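Local coordinates for invertase/pectin methylesterase inhibitor family protein (Arabidopsis thaliana, PDB 1X91) that inhibits pectin methylesterases of flowers, siliques and leaves in the plant apoplast, through a four-helix bundle carrying an N-terminal alpha-hairpin that this activity requires, at residues S9-K14 against S19-F24; K28-S31 against A36-K39; D113-D118 against N131-I136. The protein carries 1 engineered substitution. All coordinates share one frame; numbering follows the deposited sequence. Where two conformers were deposited one is given.

Contact 1. Residues S9-K14 against S19-F24; sequences STICDK and SFCLKF
Cys12, in the short 3-10 segment 12-13 within residues 9-14, is bonded covalently to Cys21 of helix 18-27, and everything else in this contact gathers round that link. Along the helix, Phe20 comes first among the residues with a part to play: its backbone N is hydrogen-bonded to the side chain of Asn17, while its own side chain leans on Asn138 of helix 127-149. Cys21 comes next, and its SG stands anti to the backbone N (chi1 174°), a setting that carries it across the gap from the helix to Cys12. The two backbones are near each other here, with Cys12 CA and Cys21 CA 5.5 Å apart. The SG of Cys12 and the SG of Cys21 are 2.1 Å apart, and the bridge twists in the left-handed sense, with chi3 at -75°. Ile11 flanks the bridge: its CG2 branch comes within 4.3 Å of Cys21 SG, and the side chain also touches Val145 and Met149 of helix 127-149. This is the N-terminal alpha-hairpin of the inhibitor family, the extension required for inhibition of pectin methylesterase, and the disulfide pins its first arm to its second. Leu22 follows. Its backbone N is 3.4 Å from Cys12 SG without a hydrogen bond, and its CG sits beside that N (chi1 -65°), which brings one methyl, CD2, alongside Cys12 CB at 3.8 Å. Further on, the ring of Phe24 turns to Thr41 and Ser44 of helix 34-62. Leu25, just beyond the segment, touches both Ile11 and Cys12.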
ATOM      1  N   SER A   9       6.029 -18.477   5.662  1.00 22.31           N
ATOM      2  CA  SER A   9       7.442 -18.725   5.355  1.00 22.65           C
ATOM      3  C   SER A   9       7.761 -18.776   3.857  1.00 23.01           C
ATOM      4  O   SER A   9       8.950 -18.673   3.489  1.00 21.88           O
ATOM      5  CB  SER A   9       7.973 -19.998   6.053  1.00 23.18           C
ATOM      6  OG  SER A   9       7.409 -21.193   5.492  1.00 24.44           O
ATOM      7  N   THR A  10       6.738 -18.970   3.013  1.00 23.54           N
ATOM      8  CA  THR A  10       6.909 -19.017   1.558  1.00 24.18           C
ATOM      9  C   THR A  10       6.008 -18.098   0.759  1.00 23.91           C
ATOM     10  O   THR A  10       6.063 -18.120  -0.470  1.00 24.67           O
ATOM     11  CB  THR A  10       6.740 -20.453   1.004  1.00 24.45           C
ATOM     12  OG1 THR A  10       5.427 -20.973   1.292  1.00 26.32           O
ATOM     13  CG2 THR A  10       7.717 -21.431   1.699  1.00 27.06           C
ATOM     14  N   ILE A  11       5.218 -17.265   1.425  1.00 23.26           N
ATOM     15  CA  ILE A  11       4.197 -16.437   0.767  1.00 22.35           C
ATOM     16  C   ILE A  11       4.678 -15.438  -0.319  1.00 20.44           C
ATOM     17  O   ILE A  11       3.915 -14.967  -1.155  1.00 19.76           O
ATOM     18  CB  ILE A  11       3.442 -15.682   1.891  1.00 22.89           C
ATOM     19  CG1 ILE A  11       2.029 -15.296   1.458  1.00 25.61           C
ATOM     20  CG2 ILE A  11       4.227 -14.434   2.334  1.00 23.85           C
ATOM     21  CD1 ILE A  11       1.237 -14.618   2.560  1.00 26.03           C
ATOM     22  N   CYS A  12       5.960 -15.111  -0.313  1.00 19.51           N
ATOM     23  CA  CYS A  12       6.480 -14.128  -1.201  1.00 18.90           C
ATOM     24  C   CYS A  12       6.434 -14.534  -2.647  1.00 20.20           C
ATOM     25  O   CYS A  12       6.434 -13.677  -3.513  1.00 20.83           O
ATOM     26  CB  CYS A  12       7.870 -13.721  -0.762  1.00 18.55           C
ATOM     27  SG  CYS A  12       7.763 -12.817   0.817  1.00 17.11           S
ATOM     28  N   ASP A  13       6.365 -15.847  -2.906  1.00 21.11           N
ATOM     29  CA  ASP A  13       6.290 -16.329  -4.288  1.00 22.71           C
ATOM     30  C   ASP A  13       5.021 -15.937  -5.039  1.00 23.20           C
ATOM     31  O   ASP A  13       4.959 -16.072  -6.266  1.00 23.62           O
ATOM     32  CB  ASP A  13       6.591 -17.849  -4.384  1.00 23.13           C
ATOM     33  CG  ASP A  13       5.675 -18.726  -3.557  1.00 25.11           C
ATOM     34  OD1 ASP A  13       4.538 -18.325  -3.192  1.00 26.55           O
ATOM     35  OD2 ASP A  13       6.016 -19.902  -3.226  1.00 24.42           O
ATOM     36  N   LYS A  14       4.046 -15.389  -4.315  1.00 23.20           N
ATOM     37  CA  LYS A  14       2.768 -14.999  -4.878  1.00 24.10           C
ATOM     38  C   LYS A  14       2.625 -13.493  -5.092  1.00 24.71           C
ATOM     39  O   LYS A  14       1.525 -13.003  -5.407  1.00 25.11           O
ATOM     40  CB  LYS A  14       1.681 -15.533  -3.975  1.00 23.74           C
ATOM     41  CG  LYS A  14       1.506 -17.052  -4.095  1.00 24.74           C
ATOM     42  CD  LYS A  14       0.595 -17.594  -3.049  1.00 25.85           C
ATOM     43  CE  LYS A  14       1.283 -17.760  -1.688  1.00 26.61           C
ATOM     44  NZ  LYS A  14       2.311 -18.864  -1.608  1.00 30.52           N
ATOM     45  N   SER A  19      11.442  -9.925  -3.932  1.00 16.80           N
ATOM     46  CA  SER A  19      12.565  -9.358  -3.179  1.00 16.51           C
ATOM     47  C   SER A  19      12.028  -8.441  -2.082  1.00 15.89           C
ATOM     48  O   SER A  19      12.413  -8.553  -0.918  1.00 15.86           O
ATOM     49  CB  SER A  19      13.556  -8.594  -4.054  1.00 17.28           C
ATOM     50  OG  SER A  19      14.164  -9.494  -4.989  1.00 19.23           O
ATOM     51  N   PHE A  20      11.144  -7.531  -2.464  1.00 15.88           N
ATOM     52  CA  PHE A  20      10.561  -6.629  -1.475  1.00 15.40           C
ATOM     53  C   PHE A  20       9.866  -7.371  -0.349  1.00 14.75           C
ATOM     54  O   PHE A  20      10.030  -7.044   0.842  1.00 14.98           O
ATOM     55  CB  PHE A  20       9.596  -5.640  -2.128  1.00 15.56           C
ATOM     56  CG  PHE A  20       8.887  -4.758  -1.116  1.00 15.49           C
ATOM     57  CD1 PHE A  20       9.375  -3.515  -0.817  1.00 20.56           C
ATOM     58  CD2 PHE A  20       7.736  -5.185  -0.495  1.00 15.30           C
ATOM     59  CE1 PHE A  20       8.715  -2.683   0.095  1.00 21.59           C
ATOM     60  CE2 PHE A  20       7.098  -4.396   0.481  1.00 14.60           C
ATOM     61  CZ  PHE A  20       7.580  -3.137   0.740  1.00 19.39           C
ATOM     62  N   CYS A  21       9.080  -8.373  -0.700  1.00 13.35           N
ATOM     63  CA  CYS A  21       8.307  -9.142   0.248  1.00 14.27           C
ATOM     64  C   CYS A  21       9.234  -9.903   1.186  1.00 13.64           C
ATOM     65  O   CYS A  21       9.026  -9.890   2.370  1.00 14.02           O
ATOM     66  CB  CYS A  21       7.377 -10.112  -0.458  1.00 14.42           C
ATOM     67  SG  CYS A  21       6.436 -11.266   0.508  1.00 16.80           S
ATOM     68  N   LEU A  22      10.280 -10.525   0.644  1.00 14.51           N
ATOM     69  CA  LEU A  22      11.255 -11.204   1.485  1.00 14.31           C
ATOM     70  C   LEU A  22      11.924 -10.244   2.453  1.00 13.44           C
ATOM     71  O   LEU A  22      12.082 -10.545   3.613  1.00 14.24           O
ATOM     72  CB  LEU A  22      12.305 -11.922   0.625  1.00 13.90           C
ATOM     73  CG  LEU A  22      11.755 -13.072  -0.217  1.00 14.17           C
ATOM     74  CD1 LEU A  22      12.797 -13.481  -1.297  1.00 16.75           C
ATOM     75  CD2 LEU A  22      11.321 -14.317   0.610  1.00 13.12           C
ATOM     76  N   LYS A  23      12.320  -9.075   1.978  1.00 14.16           N
ATOM     77  CA  LYS A  23      12.873  -8.078   2.840  1.00 14.55           C
ATOM     78  C   LYS A  23      11.904  -7.720   3.951  1.00 15.10           C
ATOM     79  O   LYS A  23      12.261  -7.666   5.129  1.00 14.88           O
ATOM     80  CB  LYS A  23      13.268  -6.859   2.022  1.00 14.43           C
ATOM     81  CG  LYS A  23      13.837  -5.663   2.821  1.00 18.31           C
ATOM     82  CD  LYS A  23      14.108  -4.443   1.952  1.00 22.82           C
ATOM     83  CE  LYS A  23      15.466  -4.419   1.385  1.00 24.05           C
ATOM     84  NZ  LYS A  23      15.841  -3.054   0.838  1.00 28.14           N
ATOM     85  N   PHE A  24      10.671  -7.448   3.561  1.00 14.49           N
ATOM     86  CA  PHE A  24       9.651  -7.025   4.520  1.00 14.86           C
ATOM     87  C   PHE A  24       9.391  -8.079   5.595  1.00 14.83           C
ATOM     88  O   PHE A  24       9.388  -7.758   6.820  1.00 16.37           O
ATOM     89  CB  PHE A  24       8.382  -6.650   3.743  1.00 14.66           C
ATOM     90  CG  PHE A  24       7.238  -6.176   4.611  1.00 13.48           C
ATOM     91  CD1 PHE A  24       7.306  -4.950   5.234  1.00 16.49           C
ATOM     92  CD2 PHE A  24       6.148  -6.999   4.819  1.00 14.71           C
ATOM     93  CE1 PHE A  24       6.238  -4.494   6.042  1.00 17.41           C
ATOM     94  CE2 PHE A  24       5.076  -6.552   5.613  1.00 17.36           C
ATOM     95  CZ  PHE A  24       5.148  -5.298   6.251  1.00 14.58           C
TER

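Contact 2. Residues K28-S31 against A36-K39; sequences KFAS and ALAK
Ala30 CB and Leu37 CD1 stand only 3.5 Å apart, closer than carbon atoms normally pack, and no hydrogen bond joins the two segments. The methyl of Ala30 is pressed against one branch of Leu37, while the other branch, CD2, lies 3.8 Å from the carbonyl O of Ser31; the leucine fork thus touches both Ala30 and Ser31. With CG anti to the backbone N (chi1 -176°), the fork is carried out from helix 34-62 toward the passing chain. Beside it, Ser31 OG touches Ala36 CB at 3.7 Å, but its polar partner is Asn33 N, to which it is hydrogen-bonded in an ST turn. The linker enters this contact straight from a Schellman motif: Phe29, at positive phi, ends helix 18-27, with Ala30 N bonded to Leu25 O and Phe29 N to Asn26 O. Met8 and Leu25 touch both Ala30 and Leu37, and Ile146 of helix 127-149 covers Leu37 as well. An alanine here in place of Leu37 would remove both methyl branches, and would probably leave a gap under Ala30 and strip Met8, Leu25 and Ile146 of their common apolar neighbour. Linker and bundle helix are thus held at this point by apolar packing, while the polar bonds nearby join residues close in sequence and do not cross the contact.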
ATOM      1  N   LYS A  28      10.850  -7.689   9.671  1.00 23.52           N
ATOM      2  CA  LYS A  28       9.857  -7.624  10.737  1.00 24.90           C
ATOM      3  C   LYS A  28       9.511  -8.968  11.403  1.00 24.84           C
ATOM      4  O   LYS A  28       8.478  -9.108  12.098  1.00 25.80           O
ATOM      5  CB  LYS A  28       8.602  -6.927  10.208  1.00 25.39           C
ATOM      6  CG  LYS A  28       8.899  -5.460   9.842  1.00 26.63           C
ATOM      7  CD  LYS A  28       7.864  -4.817   8.958  1.00 25.73           C
ATOM      8  CE  LYS A  28       6.604  -4.440   9.762  1.00 25.28           C
ATOM      9  NZ  LYS A  28       6.920  -3.393  10.783  1.00 19.55           N
ATOM     10  N   PHE A  29      10.387  -9.951  11.232  1.00 22.48           N
ATOM     11  CA  PHE A  29      10.186 -11.270  11.780  1.00 22.05           C
ATOM     12  C   PHE A  29       8.721 -11.642  11.808  1.00 22.96           C
ATOM     13  O   PHE A  29       8.091 -11.745  12.859  1.00 23.55           O
ATOM     14  CB  PHE A  29      10.780 -11.351  13.189  1.00 21.41           C
ATOM     15  CG  PHE A  29      10.989 -12.751  13.632  1.00 20.02           C
ATOM     16  CD1 PHE A  29      12.005 -13.495  13.059  1.00 20.15           C
ATOM     17  CD2 PHE A  29      10.159 -13.346  14.558  1.00 19.05           C
ATOM     18  CE1 PHE A  29      12.217 -14.804  13.432  1.00 19.55           C
ATOM     19  CE2 PHE A  29      10.368 -14.659  14.953  1.00 21.42           C
ATOM     20  CZ  PHE A  29      11.388 -15.404  14.369  1.00 19.32           C
ATOM     21  N   ALA A  30       8.184 -11.822  10.626  1.00 21.39           N
ATOM     22  CA  ALA A  30       6.752 -11.849  10.430  1.00 20.68           C
ATOM     23  C   ALA A  30       6.135 -12.967  11.245  1.00 20.08           C
ATOM     24  O   ALA A  30       6.669 -14.089  11.281  1.00 20.43           O
ATOM     25  CB  ALA A  30       6.462 -12.041   8.965  1.00 21.09           C
ATOM     26  N   SER A  31       5.001 -12.664  11.884  1.00 18.06           N
ATOM     27  CA  SER A  31       4.211 -13.674  12.552  1.00 18.44           C
ATOM     28  C   SER A  31       3.791 -14.754  11.583  1.00 17.45           C
ATOM     29  O   SER A  31       3.484 -14.491  10.397  1.00 17.94           O
ATOM     30  CB  SER A  31       2.963 -13.040  13.180  1.00 17.30           C
ATOM     31  OG  SER A  31       2.209 -14.028  13.876  1.00 19.10           O
ATOM     32  N   ALA A  36      -2.496 -11.909  12.586  1.00 11.77           N
ATOM     33  CA  ALA A  36      -1.525 -10.982  13.127  1.00 10.97           C
ATOM     34  C   ALA A  36      -0.668 -10.382  12.039  1.00 12.12           C
ATOM     35  O   ALA A  36      -0.366  -9.189  12.061  1.00 12.14           O
ATOM     36  CB  ALA A  36      -0.639 -11.735  14.163  1.00 13.18           C
ATOM     37  N   LEU A  37      -0.241 -11.205  11.076  1.00 10.99           N
ATOM     38  CA  LEU A  37       0.559 -10.703   9.974  1.00 11.08           C
ATOM     39  C   LEU A  37      -0.241  -9.737   9.049  1.00 10.60           C
ATOM     40  O   LEU A  37       0.315  -8.730   8.622  1.00  9.90           O
ATOM     41  CB  LEU A  37       1.102 -11.867   9.168  1.00 11.79           C
ATOM     42  CG  LEU A  37       2.047 -11.473   8.033  1.00 13.40           C
ATOM     43  CD1 LEU A  37       3.262 -10.718   8.606  1.00 16.06           C
ATOM     44  CD2 LEU A  37       2.426 -12.717   7.244  1.00 14.04           C
ATOM     45  N   ALA A  38      -1.518  -9.999   8.803  1.00 11.38           N
ATOM     46  CA  ALA A  38      -2.390  -9.033   8.112  1.00 10.52           C
ATOM     47  C   ALA A  38      -2.375  -7.693   8.807  1.00 10.17           C
ATOM     48  O   ALA A  38      -2.261  -6.656   8.142  1.00  9.75           O
ATOM     49  CB  ALA A  38      -3.803  -9.571   8.024  1.00 11.37           C
ATOM     50  N   LYS A  39      -2.462  -7.694  10.135  1.00  9.53           N
ATOM     51  CA  LYS A  39      -2.553  -6.422  10.862  1.00 10.41           C
ATOM     52  C   LYS A  39      -1.217  -5.690  10.778  1.00  9.54           C
ATOM     53  O   LYS A  39      -1.196  -4.456  10.508  1.00 11.02           O
ATOM     54  CB  LYS A  39      -2.972  -6.694  12.300  1.00 10.78           C
ATOM     55  CG  LYS A  39      -2.896  -5.513  13.229  1.00 13.65           C
ATOM     56  CD  LYS A  39      -3.684  -4.349  12.742  1.00 14.52           C
ATOM     57  CE  LYS A  39      -3.990  -3.317  13.867  1.00 13.61           C
ATOM     58  NZ  LYS A  39      -2.852  -2.518  14.348  1.00 13.93           N
TER

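Contact 3. Residues D113-D118 against N131-I136; sequences DTCLDD and NNSKTI
No ring, amide or carboxylate is sandwiched where Cys115 and Leu116 meet Ser133 and Lys134; the flat groups stand round the margin of the contact. The phenol of Tyr79, from helix 66-94, touches Cys115, and its OH is hydrogen-bonded to Ser133 OG. About one turn before Leu116, the carboxylate of Asp113 forms a salt bridge to Lys137, which lies one turn past Ser133 on the partner helix. The two segments belong to neighbouring helices of the four-helix bundle, 98-119 and 127-149, which run roughly antiparallel. The short axes make an angle of 150° and approach to 9.1 Å, close enough for Leu116 CA and Ser133 CA to be 6.5 Å apart. That spacing suits a small residue facing a larger one. Leu116 lays its CG against Ser133 CB at 3.6 Å, and CD2 closes on the same carbon at 3.8 Å; the serine's methylene lies broadside against the fork, nearest to CG. The other branch, CD1, reaches Lys134 CG at 4.2 Å; the two side chains cross at about a right angle, the lysine running on extended past that carbon. Val130 touches Leu116 too. Ser133 is buried, and its hydroxyl is satisfied: besides Tyr79 OH it is hydrogen-bonded to the backbone O of Val129, one turn back in its own helix. Two bonds therefore grip this buried hydroxyl. Next to it is the disulfide of Cys115 and Cys75, which ties helix 98-119 to helix 66-94. Cys115 SG, held anti to its own backbone N (chi1 180°), faces the serine hydroxyl without bonding to it, Cys115 SG and Ser133 OG lying 3.7 Å apart.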
ATOM      1  N   ASP A 113      -1.288   2.790  -7.683  1.00 12.86           N
ATOM      2  CA  ASP A 113      -0.966   2.498  -9.088  1.00 14.58           C
ATOM      3  C   ASP A 113      -1.337   3.711  -9.933  1.00 13.63           C
ATOM      4  O   ASP A 113      -0.596   4.069 -10.888  1.00 14.70           O
ATOM      5  CB  ASP A 113      -1.752   1.269  -9.560  1.00 15.52           C
ATOM      6  CG  ASP A 113      -0.923   0.274 -10.397  1.00 21.68           C
ATOM      7  OD1 ASP A 113       0.253   0.537 -10.738  1.00 20.64           O
ATOM      8  OD2 ASP A 113      -1.423  -0.845 -10.723  1.00 25.96           O
ATOM      9  N   THR A 114      -2.437   4.343  -9.589  1.00 14.37           N
ATOM     10  CA  THR A 114      -2.942   5.506 -10.332  1.00 14.24           C
ATOM     11  C   THR A 114      -2.006   6.684 -10.118  1.00 15.88           C
ATOM     12  O   THR A 114      -1.661   7.356 -11.078  1.00 16.14           O
ATOM     13  CB  THR A 114      -4.328   5.888  -9.894  1.00 16.10           C
ATOM     14  OG1 THR A 114      -5.277   4.873 -10.254  1.00 17.43           O
ATOM     15  CG2 THR A 114      -4.802   7.195 -10.606  1.00 17.60           C
ATOM     16  N   CYS A 115      -1.560   6.899  -8.880  1.00 14.28           N
ATOM     17  CA  CYS A 115      -0.520   7.893  -8.625  1.00 14.48           C
ATOM     18  C   CYS A 115       0.703   7.653  -9.501  1.00 15.91           C
ATOM     19  O   CYS A 115       1.190   8.577 -10.173  1.00 15.98           O
ATOM     20  CB  CYS A 115      -0.151   7.948  -7.141  1.00 12.87           C
ATOM     21  SG  CYS A 115       1.175   9.202  -6.829  1.00 16.55           S
ATOM     22  N   LEU A 116       1.177   6.411  -9.576  1.00 16.32           N
ATOM     23  CA  LEU A 116       2.333   6.092 -10.407  1.00 18.82           C
ATOM     24  C   LEU A 116       2.063   6.447 -11.871  1.00 20.74           C
ATOM     25  O   LEU A 116       2.910   7.031 -12.558  1.00 22.45           O
ATOM     26  CB  LEU A 116       2.652   4.624 -10.308  1.00 18.41           C
ATOM     27  CG  LEU A 116       3.399   4.261  -9.063  1.00 18.22           C
ATOM     28  CD1 LEU A 116       3.406   2.754  -8.894  1.00 19.93           C
ATOM     29  CD2 LEU A 116       4.822   4.871  -9.129  1.00 18.63           C
ATOM     30  N   ASP A 117       0.872   6.122 -12.359  0.50 21.81           N
ATOM     31  CA  ASP A 117       0.481   6.486 -13.731  0.50 23.13           C
ATOM     32  C   ASP A 117       0.286   8.021 -13.936  0.50 23.76           C
ATOM     33  O   ASP A 117       0.518   8.545 -15.029  0.50 23.91           O
ATOM     34  CB  ASP A 117      -0.794   5.726 -14.130  0.50 23.29           C
ATOM     35  CG  ASP A 117      -0.559   4.218 -14.329  0.50 24.15           C
ATOM     36  OD1 ASP A 117       0.604   3.780 -14.455  0.50 24.93           O
ATOM     37  OD2 ASP A 117      -1.502   3.396 -14.374  0.50 27.19           O
ATOM     38  N   ASP A 118      -0.115   8.743 -12.893  1.00 24.86           N
ATOM     39  CA  ASP A 118      -0.335  10.181 -12.986  1.00 25.21           C
ATOM     40  C   ASP A 118       1.000  10.924 -13.094  1.00 25.68           C
ATOM     41  O   ASP A 118       1.005  12.057 -13.628  1.00 25.61           O
ATOM     42  CB  ASP A 118      -1.031  10.737 -11.740  1.00 26.64           C
ATOM     43  CG  ASP A 118      -2.527  10.417 -11.650  1.00 27.14           C
ATOM     44  OD1 ASP A 118      -3.219  10.315 -12.674  1.00 27.71           O
ATOM     45  OD2 ASP A 118      -3.105  10.369 -10.541  1.00 31.40           O
ATOM     46  N   ASN A 131       8.759   6.077  -5.174  1.00 14.88           N
ATOM     47  CA  ASN A 131       9.265   4.926  -4.432  1.00 16.16           C
ATOM     48  C   ASN A 131       8.232   4.516  -3.392  1.00 15.31           C
ATOM     49  O   ASN A 131       7.996   3.342  -3.238  1.00 15.47           O
ATOM     50  CB  ASN A 131      10.599   5.229  -3.760  1.00 16.66           C
ATOM     51  CG  ASN A 131      11.731   5.376  -4.765  1.00 20.06           C
ATOM     52  OD1 ASN A 131      11.572   5.068  -5.953  1.00 24.10           O
ATOM     53  ND2 ASN A 131      12.874   5.895  -4.302  1.00 25.85           N
ATOM     54  N   ASN A 132       7.648   5.465  -2.669  1.00 13.75           N
ATOM     55  CA  ASN A 132       6.584   5.131  -1.712  1.00 13.76           C
ATOM     56  C   ASN A 132       5.373   4.535  -2.392  1.00 13.47           C
ATOM     57  O   ASN A 132       4.715   3.666  -1.827  1.00 12.62           O
ATOM     58  CB  ASN A 132       6.155   6.321  -0.864  1.00 14.01           C
ATOM     59  CG  ASN A 132       7.143   6.662   0.241  1.00 17.78           C
ATOM     60  OD1 ASN A 132       8.224   6.085   0.329  1.00 22.40           O
ATOM     61  ND2 ASN A 132       6.763   7.617   1.096  1.00 20.59           N
ATOM     62  N   SER A 133       5.029   5.001  -3.595  1.00 13.06           N
ATOM     63  CA  SER A 133       3.907   4.436  -4.333  1.00 13.35           C
ATOM     64  C   SER A 133       4.161   2.998  -4.721  1.00 13.08           C
ATOM     65  O   SER A 133       3.283   2.162  -4.596  1.00 13.40           O
ATOM     66  CB  SER A 133       3.559   5.246  -5.578  1.00 15.01           C
ATOM     67  OG  SER A 133       3.023   6.507  -5.196  1.00 13.87           O
ATOM     68  N   LYS A 134       5.369   2.727  -5.174  1.00 12.75           N
ATOM     69  CA  LYS A 134       5.761   1.350  -5.446  1.00 13.04           C
ATOM     70  C   LYS A 134       5.729   0.507  -4.163  1.00 13.42           C
ATOM     71  O   LYS A 134       5.236  -0.618  -4.175  1.00 13.68           O
ATOM     72  CB  LYS A 134       7.159   1.296  -6.074  1.00 13.66           C
ATOM     73  CG  LYS A 134       7.195   1.816  -7.453  1.00 16.28           C
ATOM     74  CD  LYS A 134       8.624   1.754  -8.024  1.00 20.62           C
ATOM     75  CE  LYS A 134       8.681   2.296  -9.429  1.00 23.33           C
ATOM     76  NZ  LYS A 134      10.083   2.186  -9.935  1.00 27.73           N
ATOM     77  N   THR A 135       6.227   1.029  -3.062  1.00 12.60           N
ATOM     78  CA  THR A 135       6.238   0.329  -1.768  1.00 13.01           C
ATOM     79  C   THR A 135       4.814   0.023  -1.332  1.00 12.43           C
ATOM     80  O   THR A 135       4.510  -1.073  -0.894  1.00 13.13           O
ATOM     81  CB  THR A 135       6.949   1.178  -0.738  1.00 14.17           C
ATOM     82  OG1 THR A 135       8.359   1.153  -1.076  1.00 16.47           O
ATOM     83  CG2 THR A 135       6.789   0.640   0.693  1.00 14.50           C
ATOM     84  N   ILE A 136       3.911   0.978  -1.482  1.00 11.23           N
ATOM     85  CA  ILE A 136       2.537   0.732  -1.062  1.00 10.95           C
ATOM     86  C   ILE A 136       1.874  -0.292  -1.962  1.00 12.48           C
ATOM     87  O   ILE A 136       1.130  -1.132  -1.469  1.00 10.57           O
ATOM     88  CB  ILE A 136       1.747   2.072  -0.985  1.00 10.97           C
ATOM     89  CG1 ILE A 136       2.245   2.873   0.188  1.00 13.01           C
ATOM     90  CG2 ILE A 136       0.223   1.857  -0.914  1.00 11.58           C
ATOM     91  CD1 ILE A 136       1.947   4.353   0.111  1.00 13.61           C
TER

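Overall arrangement
Contact 3 joins two helices of the bundle proper, its centre about 9 Å from the centre of the chain; contacts 1 and 2 have centres about 15 Å out, on the same side, where the hairpin meets the bundle. Yet contact 1 is the buried one, while contacts 2 and 3 are partly buried. The chemistry differs with the place: a covalent lock in contact 1, apolar packing of a linker on a helix in contact 2, leucine on serine beside a second disulfide in contact 3. Helix 18-27 carries one side of contact 1 and leads into contact 2. Contacts 1 and 3 touch through Phe20 CZ and Thr135 CG2 at 3.9 Å; contacts 2 and 3 stay about 10 Å apart at their nearest atoms.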